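Local structure of uncharacterized protein (Wolinella succinogenes, 3PU6) at residues A[46-49]-A[50-54]; A[79-82]-A[83-86]; A[95-98]-A[99-103]; A[129-132]-A[133-137]. The protein probably acts as an endopeptidase of the hydrogenase maturation protease family, activating a hydrogenase by trimming its precursor. One frame throughout, in Å; residues are numbered along the deposited sequence.

In the fold
All four contacts lie along single helices, joined by i to i+4 backbone bonds but differing in side chains; those of interactions 1, 3 and 4 pack on a mixed beta sheet, that of interaction 2 on helix 94-103. Interactions 1 and 3, both partly buried, have centres about 12 Å apart and their helices touch, with the Phe48 and Tyr99 rings stacked and leucines meeting between them. Interaction 2 is a surface contact with polar capping chemistry; it meets interaction 3 through a cation-pi contact of Tyr84 with Arg101. Interaction 4, also partly buried, stands apart, across the chain's centre from interactions 1 and 3, with nearest atoms at least about 16 Å from any of the others; there small alanines and serines pack helix 128-147 against sheet and helix.

Interaction 1 (A[46-49]-A[50-54]); sequences SEFG and KLREL
Glu47 O takes the N-H of Leu51, joining a 3-10 turn to helix 48-54, a short helix of the alpha/beta fold. Two more backbone bonds continue the pattern, Arg52 N to Phe48 O and Glu53 N to Gly49 O. The first of these is the straightest of the three, 2.8 Å from Arg52 N to Phe48 O.

Charge comes next. Glu47 folds back at chi2 (-60°) and lies beside Lys50, pointing the same way; its OE1 is 4.1 Å from Lys50 NZ, near enough that the charges probably attract, but beyond a salt bridge. The other oxygen, OE2, accepts from Ser46 OG at 2.7 Å through its anti lone pair. Were Glu47 an alanine, Ser46 OG would probably lose this acceptor and Lys50 its nearby negative charge.

The apolar contacts suit the buried side of the turn. Leu51 faces Val6, Phe38 and Leu100, while Phe48 stacks its ring on that of Tyr99. Leu51 CD1 comes to the edge of the Phe48 ring, 4.2 Å from Phe48 CD1. Extended from CG to NE, Arg52 runs back along the helix, and Phe48 CB lies over one guanidinium face, off toward its rim, 3.8 Å from Arg52 NH2.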
ATOM      1  N   SER A  46      -7.244  -0.476  12.245  1.00 37.99           N
ATOM      2  CA  SER A  46      -7.726  -1.761  12.678  1.00 38.79           C
ATOM      3  C   SER A  46      -6.640  -2.838  12.555  1.00 40.49           C
ATOM      4  O   SER A  46      -6.804  -3.945  13.062  1.00 41.21           O
ATOM      5  CB  SER A  46      -8.932  -2.176  11.848  1.00 39.59           C
ATOM      6  OG  SER A  46      -8.520  -2.997  10.765  1.00 41.39           O
ATOM      7  N   GLU A  47      -5.538  -2.527  11.872  1.00 39.91           N
ATOM      8  CA  GLU A  47      -4.477  -3.514  11.655  1.00 39.06           C
ATOM      9  C   GLU A  47      -3.242  -3.338  12.533  1.00 39.65           C
ATOM     10  O   GLU A  47      -2.291  -4.097  12.402  1.00 40.50           O
ATOM     11  CB  GLU A  47      -4.030  -3.529  10.198  1.00 38.17           C
ATOM     12  CG  GLU A  47      -5.137  -3.755   9.214  1.00 38.43           C
ATOM     13  CD  GLU A  47      -5.830  -5.059   9.439  1.00 39.34           C
ATOM     14  OE1 GLU A  47      -5.216  -6.107   9.153  1.00 41.08           O
ATOM     15  OE2 GLU A  47      -6.992  -5.039   9.897  1.00 40.57           O
ATOM     16  N   PHE A  48      -3.239  -2.356  13.425  1.00 39.67           N
ATOM     17  CA  PHE A  48      -2.037  -2.100  14.207  1.00 40.30           C
ATOM     18  C   PHE A  48      -1.721  -3.226  15.171  1.00 40.61           C
ATOM     19  O   PHE A  48      -0.560  -3.497  15.458  1.00 41.53           O
ATOM     20  CB  PHE A  48      -2.148  -0.799  14.983  1.00 40.02           C
ATOM     21  CG  PHE A  48      -2.294   0.390  14.124  1.00 41.90           C
ATOM     22  CD1 PHE A  48      -2.035   0.304  12.765  1.00 40.85           C
ATOM     23  CD2 PHE A  48      -2.663   1.609  14.666  1.00 41.49           C
ATOM     24  CE1 PHE A  48      -2.167   1.396  11.965  1.00 40.55           C
ATOM     25  CE2 PHE A  48      -2.792   2.704  13.874  1.00 40.52           C
ATOM     26  CZ  PHE A  48      -2.540   2.605  12.519  1.00 41.53           C
ATOM     27  N   GLY A  49      -2.757  -3.869  15.683  1.00 38.84           N
ATOM     28  CA  GLY A  49      -2.557  -4.892  16.677  1.00 40.27           C
ATOM     29  C   GLY A  49      -1.695  -5.990  16.113  1.00 39.20           C
ATOM     30  O   GLY A  49      -0.635  -6.293  16.655  1.00 38.13           O
ATOM     31  N   LYS A  50      -2.169  -6.576  15.016  1.00 38.54           N
ATOM     32  CA  LYS A  50      -1.449  -7.601  14.279  1.00 39.27           C
ATOM     33  C   LYS A  50      -0.043  -7.149  13.900  1.00 40.20           C
ATOM     34  O   LYS A  50       0.901  -7.948  13.876  1.00 38.39           O
ATOM     35  CB  LYS A  50      -2.191  -7.930  12.991  1.00 42.11           C
ATOM     36  CG  LYS A  50      -3.684  -8.062  13.113  1.00 42.76           C
ATOM     37  CD  LYS A  50      -4.247  -8.502  11.777  1.00 46.83           C
ATOM     38  CE  LYS A  50      -5.644  -9.074  11.926  1.00 54.27           C
ATOM     39  NZ  LYS A  50      -6.088  -9.800  10.695  1.00 60.54           N
ATOM     40  N   LEU A  51       0.069  -5.869  13.564  1.00 38.32           N
ATOM     41  CA  LEU A  51       1.333  -5.300  13.188  1.00 38.16           C
ATOM     42  C   LEU A  51       2.323  -5.256  14.342  1.00 39.08           C
ATOM     43  O   LEU A  51       3.468  -5.651  14.174  1.00 38.92           O
ATOM     44  CB  LEU A  51       1.141  -3.912  12.586  1.00 40.71           C
ATOM     45  CG  LEU A  51       0.622  -3.893  11.143  1.00 41.82           C
ATOM     46  CD1 LEU A  51       0.357  -2.456  10.677  1.00 38.47           C
ATOM     47  CD2 LEU A  51       1.581  -4.618  10.197  1.00 38.84           C
ATOM     48  N   ARG A  52       1.910  -4.763  15.505  1.00 38.94           N
ATOM     49  CA  ARG A  52       2.821  -4.745  16.640  1.00 38.88           C
ATOM     50  C   ARG A  52       3.290  -6.167  16.889  1.00 40.66           C
ATOM     51  O   ARG A  52       4.468  -6.431  17.135  1.00 40.08           O
ATOM     52  CB  ARG A  52       2.128  -4.249  17.901  1.00 40.72           C
ATOM     53  CG  ARG A  52       1.615  -2.821  17.865  1.00 45.04           C
ATOM     54  CD  ARG A  52       0.724  -2.526  19.092  1.00 43.90           C
ATOM     55  NE  ARG A  52      -0.119  -1.346  18.869  1.00 48.37           N
ATOM     56  CZ  ARG A  52      -1.449  -1.326  18.967  1.00 49.19           C
ATOM     57  NH1 ARG A  52      -2.094  -2.435  19.318  1.00 49.27           N
ATOM     58  NH2 ARG A  52      -2.134  -0.199  18.737  1.00 44.95           N
ATOM     59  N   GLU A  53       2.330  -7.079  16.799  1.00 40.13           N
ATOM     60  CA  GLU A  53       2.472  -8.444  17.250  1.00 38.22           C
ATOM     61  C   GLU A  53       3.378  -9.259  16.331  1.00 41.34           C
ATOM     62  O   GLU A  53       4.022 -10.225  16.754  1.00 44.15           O
ATOM     63  CB  GLU A  53       1.081  -9.069  17.320  1.00 38.33           C
ATOM     64  CG  GLU A  53       1.037 -10.431  17.987  1.00 40.15           C
ATOM     65  CD  GLU A  53       1.612 -10.421  19.396  1.00 40.63           C
ATOM     66  OE1 GLU A  53       1.404  -9.436  20.144  1.00 39.04           O
ATOM     67  OE2 GLU A  53       2.275 -11.418  19.754  1.00 41.85           O
ATOM     68  N   LEU A  54       3.424  -8.867  15.068  1.00 39.60           N
ATOM     69  CA  LEU A  54       4.219  -9.565  14.077  1.00 39.39           C
ATOM     70  C   LEU A  54       5.641  -9.004  13.953  1.00 40.24           C
ATOM     71  O   LEU A  54       6.545  -9.697  13.506  1.00 41.73           O
ATOM     72  CB  LEU A  54       3.497  -9.489  12.741  1.00 40.73           C
ATOM     73  CG  LEU A  54       4.253  -9.848  11.474  1.00 40.59           C
ATOM     74  CD1 LEU A  54       4.746 -11.270  11.579  1.00 39.67           C
ATOM     75  CD2 LEU A  54       3.331  -9.673  10.288  1.00 39.30           C
TER

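Interaction 2 (A[79-82]-A[83-86]); sequences SDER and TYLY
The Asp80 carboxylate overlaps the side chain of Thr83, the two crossing at about a right angle, and in doing so caps the start of helix 81-85. Asp80 is the N-cap: its OD2 takes the N-H of Thr83 at 3.1 Å, with the donor 45° out of the carboxylate plane. Because CG stands opposite the backbone N (chi1 -173°), the acid bends over the first turn, whose early N-H groups have no preceding carbonyls to bond. Thr83 suits the third helical position, since its OG1 also donates to Asp80 OD2, though the modelled length of that bond is too short to be trusted. A negative group here would probably be favoured by the positive end of the helix dipole.

Behind the cap the regular bonds start, Tyr84 N to Asp80 O at 2.8 Å and Leu85 N to Glu81 O at 2.8 Å. Glu81 and Tyr84 run side by side, with Glu81 OE2 4.1 Å from Tyr84 CD2. At the far end of the turn, the placing of the Tyr86 ring beside Arg82 is doubtful.

This exposed helix follows strand 73-77 and lies against helix 94-103, where Tyr84 packs on Ile97 and Ser98 and makes a cation-pi contact with Arg101, to which Glu81 OE1 adds a long, weak ion pair.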
ATOM      1  N   SER A  79      11.966   5.390   6.030  1.00 39.93           N
ATOM      2  CA  SER A  79      13.093   5.218   6.932  1.00 40.86           C
ATOM      3  C   SER A  79      14.109   6.342   6.728  1.00 41.52           C
ATOM      4  O   SER A  79      14.743   6.813   7.674  1.00 44.50           O
ATOM      5  CB  SER A  79      13.758   3.858   6.676  1.00 42.45           C
ATOM      6  OG  SER A  79      15.171   3.942   6.749  1.00 44.18           O
ATOM      7  N   ASP A  80      14.270   6.769   5.486  1.00 39.94           N
ATOM      8  CA  ASP A  80      15.113   7.913   5.207  1.00 40.22           C
ATOM      9  C   ASP A  80      14.481   9.173   5.797  1.00 40.79           C
ATOM     10  O   ASP A  80      13.387   9.560   5.407  1.00 39.79           O
ATOM     11  CB  ASP A  80      15.295   8.086   3.705  1.00 38.80           C
ATOM     12  CG  ASP A  80      16.298   9.157   3.375  1.00 39.27           C
ATOM     13  OD1 ASP A  80      17.452   8.993   3.804  1.00 37.94           O
ATOM     14  OD2 ASP A  80      15.947  10.158   2.706  1.00 37.85           O
ATOM     15  N   GLU A  81      15.177   9.814   6.727  1.00 42.29           N
ATOM     16  CA  GLU A  81      14.612  10.956   7.451  1.00 44.19           C
ATOM     17  C   GLU A  81      14.319  12.171   6.574  1.00 43.19           C
ATOM     18  O   GLU A  81      13.249  12.768   6.647  1.00 44.09           O
ATOM     19  CB  GLU A  81      15.534  11.375   8.591  1.00 46.00           C
ATOM     20  CG  GLU A  81      14.788  11.924   9.795  1.00 47.64           C
ATOM     21  CD  GLU A  81      13.882  10.879  10.431  1.00 49.65           C
ATOM     22  OE1 GLU A  81      14.276   9.682  10.475  1.00 49.67           O
ATOM     23  OE2 GLU A  81      12.779  11.261  10.890  1.00 52.43           O
ATOM     24  N   ARG A  82      15.297  12.546   5.766  1.00 42.91           N
ATOM     25  CA  ARG A  82      15.129  13.614   4.810  1.00 43.63           C
ATOM     26  C   ARG A  82      13.856  13.382   3.997  1.00 43.23           C
ATOM     27  O   ARG A  82      13.025  14.281   3.841  1.00 43.36           O
ATOM     28  CB  ARG A  82      16.346  13.633   3.902  1.00 43.16           C
ATOM     29  CG  ARG A  82      16.585  14.940   3.241  1.00 45.30           C
ATOM     30  CD  ARG A  82      18.019  15.043   2.767  1.00 47.67           C
ATOM     31  NE  ARG A  82      18.144  16.114   1.780  1.00 51.31           N
ATOM     32  CZ  ARG A  82      18.391  15.922   0.487  1.00 49.25           C
ATOM     33  NH1 ARG A  82      18.579  14.699   0.013  1.00 44.95           N
ATOM     34  NH2 ARG A  82      18.469  16.966  -0.333  1.00 52.38           N
ATOM     35  N   THR A  83      13.711  12.156   3.502  1.00 40.92           N
ATOM     36  CA  THR A  83      12.553  11.740   2.721  1.00 39.05           C
ATOM     37  C   THR A  83      11.255  11.839   3.521  1.00 40.33           C
ATOM     38  O   THR A  83      10.263  12.388   3.051  1.00 41.37           O
ATOM     39  CB  THR A  83      12.735  10.304   2.207  1.00 37.46           C
ATOM     40  OG1 THR A  83      13.963  10.216   1.484  1.00 37.51           O
ATOM     41  CG2 THR A  83      11.605   9.901   1.298  1.00 35.06           C
ATOM     42  N   TYR A  84      11.256  11.309   4.732  1.00 40.27           N
ATOM     43  CA  TYR A  84      10.083  11.436   5.575  1.00 42.21           C
ATOM     44  C   TYR A  84       9.695  12.910   5.695  1.00 43.98           C
ATOM     45  O   TYR A  84       8.524  13.285   5.515  1.00 44.20           O
ATOM     46  CB  TYR A  84      10.351  10.856   6.959  1.00 41.95           C
ATOM     47  CG  TYR A  84       9.176  11.002   7.884  1.00 43.48           C
ATOM     48  CD1 TYR A  84       8.009  10.286   7.660  1.00 44.03           C
ATOM     49  CD2 TYR A  84       9.226  11.862   8.977  1.00 44.96           C
ATOM     50  CE1 TYR A  84       6.917  10.419   8.500  1.00 47.61           C
ATOM     51  CE2 TYR A  84       8.140  12.006   9.827  1.00 45.44           C
ATOM     52  CZ  TYR A  84       6.981  11.281   9.586  1.00 48.09           C
ATOM     53  OH  TYR A  84       5.884  11.403  10.424  1.00 46.82           O
ATOM     54  N   LEU A  85      10.698  13.736   5.988  1.00 43.05           N
ATOM     55  CA  LEU A  85      10.501  15.166   6.202  1.00 45.95           C
ATOM     56  C   LEU A  85       9.807  15.882   5.041  1.00 46.52           C
ATOM     57  O   LEU A  85       8.922  16.705   5.266  1.00 46.04           O
ATOM     58  CB  LEU A  85      11.832  15.858   6.524  1.00 47.79           C
ATOM     59  CG  LEU A  85      12.534  15.454   7.827  1.00 50.49           C
ATOM     60  CD1 LEU A  85      13.869  16.189   7.979  1.00 50.36           C
ATOM     61  CD2 LEU A  85      11.636  15.666   9.050  1.00 47.26           C
ATOM     62  N   TYR A  86      10.191  15.571   3.804  1.00 46.43           N
ATOM     63  CA  TYR A  86       9.605  16.264   2.663  1.00 44.98           C
ATOM     64  C   TYR A  86       8.480  15.517   1.997  1.00 45.20           C
ATOM     65  O   TYR A  86       8.022  15.958   0.948  1.00 45.77           O
ATOM     66  CB  TYR A  86      10.665  16.569   1.621  1.00 46.12           C
ATOM     67  CG  TYR A  86      11.829  17.323   2.188  1.00 46.62           C
ATOM     68  CD1 TYR A  86      11.836  18.706   2.220  1.00 45.00           C
ATOM     69  CD2 TYR A  86      12.915  16.649   2.708  1.00 46.88           C
ATOM     70  CE1 TYR A  86      12.903  19.394   2.753  1.00 46.52           C
ATOM     71  CE2 TYR A  86      13.989  17.325   3.239  1.00 47.63           C
ATOM     72  CZ  TYR A  86      13.983  18.698   3.262  1.00 48.21           C
ATOM     73  OH  TYR A  86      15.067  19.369   3.793  1.00 51.13           O
TER

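Interaction 3 (A[95-98]-A[99-103]); sequences ILIS and YLRGI
Leu96 O receives Leu100 N at 3.0 Å with an N-H...O angle of 161°, and Arg101 N bonds to Ile97 O in the same i to i+4 pattern, whereas the bond from Tyr99 N to Ile95 O is longer and more bent. This is helix 94-103, an alpha helix that leads into strand 106-114 of the sheet in this alpha/beta fold.

Leu96 and Leu100 form one apolar flank. One turn apart, they approach obliquely, Leu96 CG meeting Leu100 CD1 at 4.1 Å. Leu100 also reaches Leu51 of helix 48-54 and Thr107 of strand 106-114, so a branched apolar side chain suits this buried place. With an alanine here, in place of Leu100, the space between helix 48-54, this helix and strand 106-114 would probably be left partly unfilled, and Leu96 would lose its contact one turn on.

Arg101 passes Ile97 with its aliphatic stem, Arg101 CD lying 4.1 Å from Ile97 CG2. The chain then bends at chi3 (89°), which takes the polar end away to donate from NE to Leu78 O: a long side chain serves both the apolar neighbour and a distant carbonyl. Ser98, small and polar, turns OG back to the carbonyl of Pro94, one turn earlier. Tyr99 O accepts two backbone donors, Gly102 N at 2.9 Å and Ile103 N at 3.1 Å.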
ATOM      1  N   ILE A  95      -0.711  10.363   9.815  1.00 46.55           N
ATOM      2  CA  ILE A  95      -0.731   9.824  11.174  1.00 47.46           C
ATOM      3  C   ILE A  95      -0.556   8.304  11.154  1.00 47.39           C
ATOM      4  O   ILE A  95      -0.017   7.691  12.087  1.00 45.08           O
ATOM      5  CB  ILE A  95      -2.054  10.190  11.877  1.00 50.55           C
ATOM      6  CG1 ILE A  95      -2.574  11.535  11.339  1.00 50.49           C
ATOM      7  CG2 ILE A  95      -1.885  10.180  13.409  1.00 48.81           C
ATOM      8  CD1 ILE A  95      -3.813  12.060  12.028  1.00 48.00           C
ATOM      9  N   LEU A  96      -1.023   7.705  10.068  1.00 45.98           N
ATOM     10  CA  LEU A  96      -0.809   6.300   9.833  1.00 44.71           C
ATOM     11  C   LEU A  96       0.679   6.022   9.628  1.00 45.75           C
ATOM     12  O   LEU A  96       1.291   5.184  10.311  1.00 44.89           O
ATOM     13  CB  LEU A  96      -1.575   5.883   8.592  1.00 43.83           C
ATOM     14  CG  LEU A  96      -1.400   4.396   8.358  1.00 44.77           C
ATOM     15  CD1 LEU A  96      -1.817   3.655   9.611  1.00 42.00           C
ATOM     16  CD2 LEU A  96      -2.220   3.964   7.174  1.00 44.48           C
ATOM     17  N   ILE A  97       1.255   6.747   8.682  1.00 44.89           N
ATOM     18  CA  ILE A  97       2.647   6.569   8.322  1.00 44.61           C
ATOM     19  C   ILE A  97       3.603   6.747   9.496  1.00 44.16           C
ATOM     20  O   ILE A  97       4.596   6.035   9.591  1.00 44.55           O
ATOM     21  CB  ILE A  97       3.044   7.539   7.214  1.00 43.67           C
ATOM     22  CG1 ILE A  97       2.444   7.090   5.884  1.00 42.69           C
ATOM     23  CG2 ILE A  97       4.544   7.642   7.130  1.00 42.24           C
ATOM     24  CD1 ILE A  97       2.541   8.149   4.802  1.00 42.98           C
ATOM     25  N   SER A  98       3.334   7.707  10.375  1.00 44.33           N
ATOM     26  CA  SER A  98       4.251   7.960  11.487  1.00 44.07           C
ATOM     27  C   SER A  98       4.068   6.921  12.575  1.00 43.68           C
ATOM     28  O   SER A  98       4.958   6.694  13.389  1.00 43.44           O
ATOM     29  CB  SER A  98       4.109   9.378  12.050  1.00 44.48           C
ATOM     30  OG  SER A  98       2.756   9.705  12.290  1.00 47.45           O
ATOM     31  N   TYR A  99       2.916   6.270  12.577  1.00 43.78           N
ATOM     32  CA  TYR A  99       2.726   5.180  13.498  1.00 42.76           C
ATOM     33  C   TYR A  99       3.563   4.001  13.037  1.00 42.80           C
ATOM     34  O   TYR A  99       4.272   3.380  13.831  1.00 41.57           O
ATOM     35  CB  TYR A  99       1.269   4.762  13.584  1.00 41.60           C
ATOM     36  CG  TYR A  99       1.136   3.533  14.427  1.00 42.18           C
ATOM     37  CD1 TYR A  99       0.872   2.296  13.848  1.00 43.54           C
ATOM     38  CD2 TYR A  99       1.340   3.591  15.808  1.00 42.23           C
ATOM     39  CE1 TYR A  99       0.775   1.141  14.632  1.00 43.13           C
ATOM     40  CE2 TYR A  99       1.244   2.448  16.602  1.00 42.55           C
ATOM     41  CZ  TYR A  99       0.964   1.226  16.005  1.00 44.35           C
ATOM     42  OH  TYR A  99       0.876   0.087  16.770  1.00 46.90           O
ATOM     43  N   LEU A 100       3.472   3.700  11.744  1.00 42.41           N
ATOM     44  CA  LEU A 100       4.168   2.553  11.173  1.00 41.09           C
ATOM     45  C   LEU A 100       5.683   2.678  11.332  1.00 40.56           C
ATOM     46  O   LEU A 100       6.359   1.705  11.666  1.00 40.18           O
ATOM     47  CB  LEU A 100       3.800   2.382   9.702  1.00 39.71           C
ATOM     48  CG  LEU A 100       2.307   2.280   9.402  1.00 40.85           C
ATOM     49  CD1 LEU A 100       2.075   2.339   7.904  1.00 39.62           C
ATOM     50  CD2 LEU A 100       1.697   1.019  10.013  1.00 39.34           C
ATOM     51  N   ARG A 101       6.203   3.880  11.114  1.00 40.21           N
ATOM     52  CA  ARG A 101       7.624   4.128  11.264  1.00 40.41           C
ATOM     53  C   ARG A 101       8.057   3.797  12.674  1.00 40.73           C
ATOM     54  O   ARG A 101       9.225   3.496  12.917  1.00 41.00           O
ATOM     55  CB  ARG A 101       7.959   5.585  10.978  1.00 41.16           C
ATOM     56  CG  ARG A 101       7.655   6.041   9.585  1.00 41.71           C
ATOM     57  CD  ARG A 101       7.859   7.558   9.467  1.00 44.94           C
ATOM     58  NE  ARG A 101       9.221   7.949   9.111  1.00 42.70           N
ATOM     59  CZ  ARG A 101      10.141   8.364   9.976  1.00 43.99           C
ATOM     60  NH1 ARG A 101       9.862   8.443  11.267  1.00 44.12           N
ATOM     61  NH2 ARG A 101      11.350   8.699   9.546  1.00 44.15           N
ATOM     62  N   GLY A 102       7.112   3.877  13.604  1.00 40.71           N
ATOM     63  CA  GLY A 102       7.388   3.597  14.997  1.00 39.78           C
ATOM     64  C   GLY A 102       7.396   2.113  15.280  1.00 40.60           C
ATOM     65  O   GLY A 102       8.125   1.647  16.141  1.00 41.17           O
ATOM     66  N   ILE A 103       6.570   1.368  14.559  1.00 40.88           N
ATOM     67  CA  ILE A 103       6.632  -0.079  14.620  1.00 41.70           C
ATOM     68  C   ILE A 103       7.877  -0.582  13.887  1.00 41.41           C
ATOM     69  O   ILE A 103       8.534  -1.524  14.329  1.00 41.18           O
ATOM     70  CB  ILE A 103       5.440  -0.738  13.903  1.00 42.76           C
ATOM     71  CG1 ILE A 103       4.105  -0.336  14.486  1.00 39.90           C
ATOM     72  CG2 ILE A 103       5.544  -2.275  13.950  1.00 42.40           C
ATOM     73  CD1 ILE A 103       3.029  -1.208  13.904  1.00 40.90           C
TER

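Interaction 4 (A[129-132]-A[133-137])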
ATOM      1  N   GLY A 129      -7.320   1.828 -16.649  1.00 31.83           N
ATOM      2  CA  GLY A 129      -6.138   2.531 -16.178  1.00 30.61           C
ATOM      3  C   GLY A 129      -5.678   2.134 -14.783  1.00 32.43           C
ATOM      4  O   GLY A 129      -4.526   1.728 -14.590  1.00 33.14           O
ATOM      5  N   ALA A 130      -6.572   2.252 -13.801  1.00 32.62           N
ATOM      6  CA  ALA A 130      -6.251   1.851 -12.431  1.00 32.49           C
ATOM      7  C   ALA A 130      -5.872   0.367 -12.340  1.00 31.39           C
ATOM      8  O   ALA A 130      -4.950   0.003 -11.629  1.00 31.31           O
ATOM      9  CB  ALA A 130      -7.403   2.172 -11.493  1.00 30.83           C
ATOM     10  N   SER A 131      -6.592  -0.479 -13.061  1.00 31.53           N
ATOM     11  CA  SER A 131      -6.239  -1.896 -13.155  1.00 32.60           C
ATOM     12  C   SER A 131      -4.802  -2.106 -13.643  1.00 32.38           C
ATOM     13  O   SER A 131      -4.012  -2.792 -12.998  1.00 32.36           O
ATOM     14  CB  SER A 131      -7.209  -2.625 -14.074  1.00 32.85           C
ATOM     15  OG  SER A 131      -6.669  -3.874 -14.466  1.00 35.73           O
ATOM     16  N   ASP A 132      -4.465  -1.517 -14.780  1.00 32.31           N
ATOM     17  CA  ASP A 132      -3.094  -1.559 -15.270  1.00 32.61           C
ATOM     18  C   ASP A 132      -2.122  -1.100 -14.188  1.00 32.43           C
ATOM     19  O   ASP A 132      -1.110  -1.754 -13.930  1.00 32.19           O
ATOM     20  CB  ASP A 132      -2.937  -0.688 -16.523  1.00 32.75           C
ATOM     21  CG  ASP A 132      -3.703  -1.231 -17.732  1.00 35.03           C
ATOM     22  OD1 ASP A 132      -4.171  -2.396 -17.699  1.00 35.78           O
ATOM     23  OD2 ASP A 132      -3.849  -0.478 -18.719  1.00 36.26           O
ATOM     24  N   SER A 133      -2.444   0.032 -13.563  1.00 33.23           N
ATOM     25  CA  SER A 133      -1.644   0.615 -12.483  1.00 31.73           C
ATOM     26  C   SER A 133      -1.332  -0.357 -11.355  1.00 31.72           C
ATOM     27  O   SER A 133      -0.239  -0.329 -10.795  1.00 31.55           O
ATOM     28  CB  SER A 133      -2.359   1.825 -11.890  1.00 31.84           C
ATOM     29  OG  SER A 133      -2.374   2.905 -12.798  1.00 33.22           O
ATOM     30  N   ALA A 134      -2.305  -1.194 -11.000  1.00 31.39           N
ATOM     31  CA  ALA A 134      -2.119  -2.179  -9.940  1.00 31.06           C
ATOM     32  C   ALA A 134      -1.096  -3.244 -10.349  1.00 31.97           C
ATOM     33  O   ALA A 134      -0.244  -3.629  -9.558  1.00 31.98           O
ATOM     34  CB  ALA A 134      -3.441  -2.814  -9.560  1.00 30.00           C
ATOM     35  N   PHE A 135      -1.172  -3.705 -11.591  1.00 32.49           N
ATOM     36  CA  PHE A 135      -0.168  -4.626 -12.111  1.00 32.70           C
ATOM     37  C   PHE A 135       1.217  -4.015 -12.187  1.00 33.02           C
ATOM     38  O   PHE A 135       2.199  -4.673 -11.854  1.00 34.80           O
ATOM     39  CB  PHE A 135      -0.595  -5.218 -13.450  1.00 33.28           C
ATOM     40  CG  PHE A 135      -1.631  -6.292 -13.307  1.00 34.75           C
ATOM     41  CD1 PHE A 135      -1.262  -7.577 -12.943  1.00 34.41           C
ATOM     42  CD2 PHE A 135      -2.974  -6.004 -13.478  1.00 34.48           C
ATOM     43  CE1 PHE A 135      -2.207  -8.557 -12.788  1.00 35.89           C
ATOM     44  CE2 PHE A 135      -3.922  -6.979 -13.319  1.00 33.89           C
ATOM     45  CZ  PHE A 135      -3.539  -8.259 -12.977  1.00 35.40           C
ATOM     46  N   VAL A 136       1.291  -2.755 -12.597  1.00 31.50           N
ATOM     47  CA  VAL A 136       2.546  -2.015 -12.570  1.00 31.48           C
ATOM     48  C   VAL A 136       3.092  -1.899 -11.143  1.00 32.52           C
ATOM     49  O   VAL A 136       4.302  -2.001 -10.912  1.00 33.52           O
ATOM     50  CB  VAL A 136       2.368  -0.613 -13.199  1.00 31.69           C
ATOM     51  CG1 VAL A 136       3.545   0.285 -12.876  1.00 30.73           C
ATOM     52  CG2 VAL A 136       2.159  -0.725 -14.698  1.00 28.53           C
ATOM     53  N   ALA A 137       2.181  -1.701 -10.190  1.00 33.33           N
ATOM     54  CA  ALA A 137       2.510  -1.647  -8.762  1.00 33.38           C
ATOM     55  C   ALA A 137       2.985  -3.005  -8.203  1.00 34.14           C
ATOM     56  O   ALA A 137       3.867  -3.062  -7.345  1.00 33.75           O
ATOM     57  CB  ALA A 137       1.318  -1.123  -7.966  1.00 31.28           C
TER
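Gly129 accepts from Ser133 one turn on: Ser133 N lies 2.9 Å from Gly129 O, with an N-H...O angle of 165°. Ser133 OG stands 3.0 Å from the same Gly129 O, brought there by a chi1 of -70° that sets OG beside the backbone N; whether its proton goes to this carbonyl is not settled. A serine can thus lie folded against its own helix while its side chain also touches Ile112 of strand 106-114.

Ala130 is buried, and its carbonyl takes Ala134 N at 3.0 Å in a somewhat bent bond. Ala134 is buried too and touches Val20 of helix 20-31, where a small methyl probably suits a close approach of the two helices. Here helix 128-147, the last of the chain, packs on strands 73-77 and 106-114 of the alpha/beta fold's sheet and touches helix 20-31.

Ser131 O receives Phe135 N at 3.3 Å, the donor in the carbonyl plane, and also sits at the edge of the Phe135 ring, 3.4 Å from CD2 of that residue. The same ring packs on Leu27 of helix 20-31.

Asp132 O takes Val136 N at 2.9 Å, nearly straight, and the Val136 side chain rests on this carbonyl, with CG2 3.5 Å from Asp132 O, before meeting Ile73. The exposed Asp132 carboxylate looks back along the helix, its OD1 accepting from Gln128 NE2.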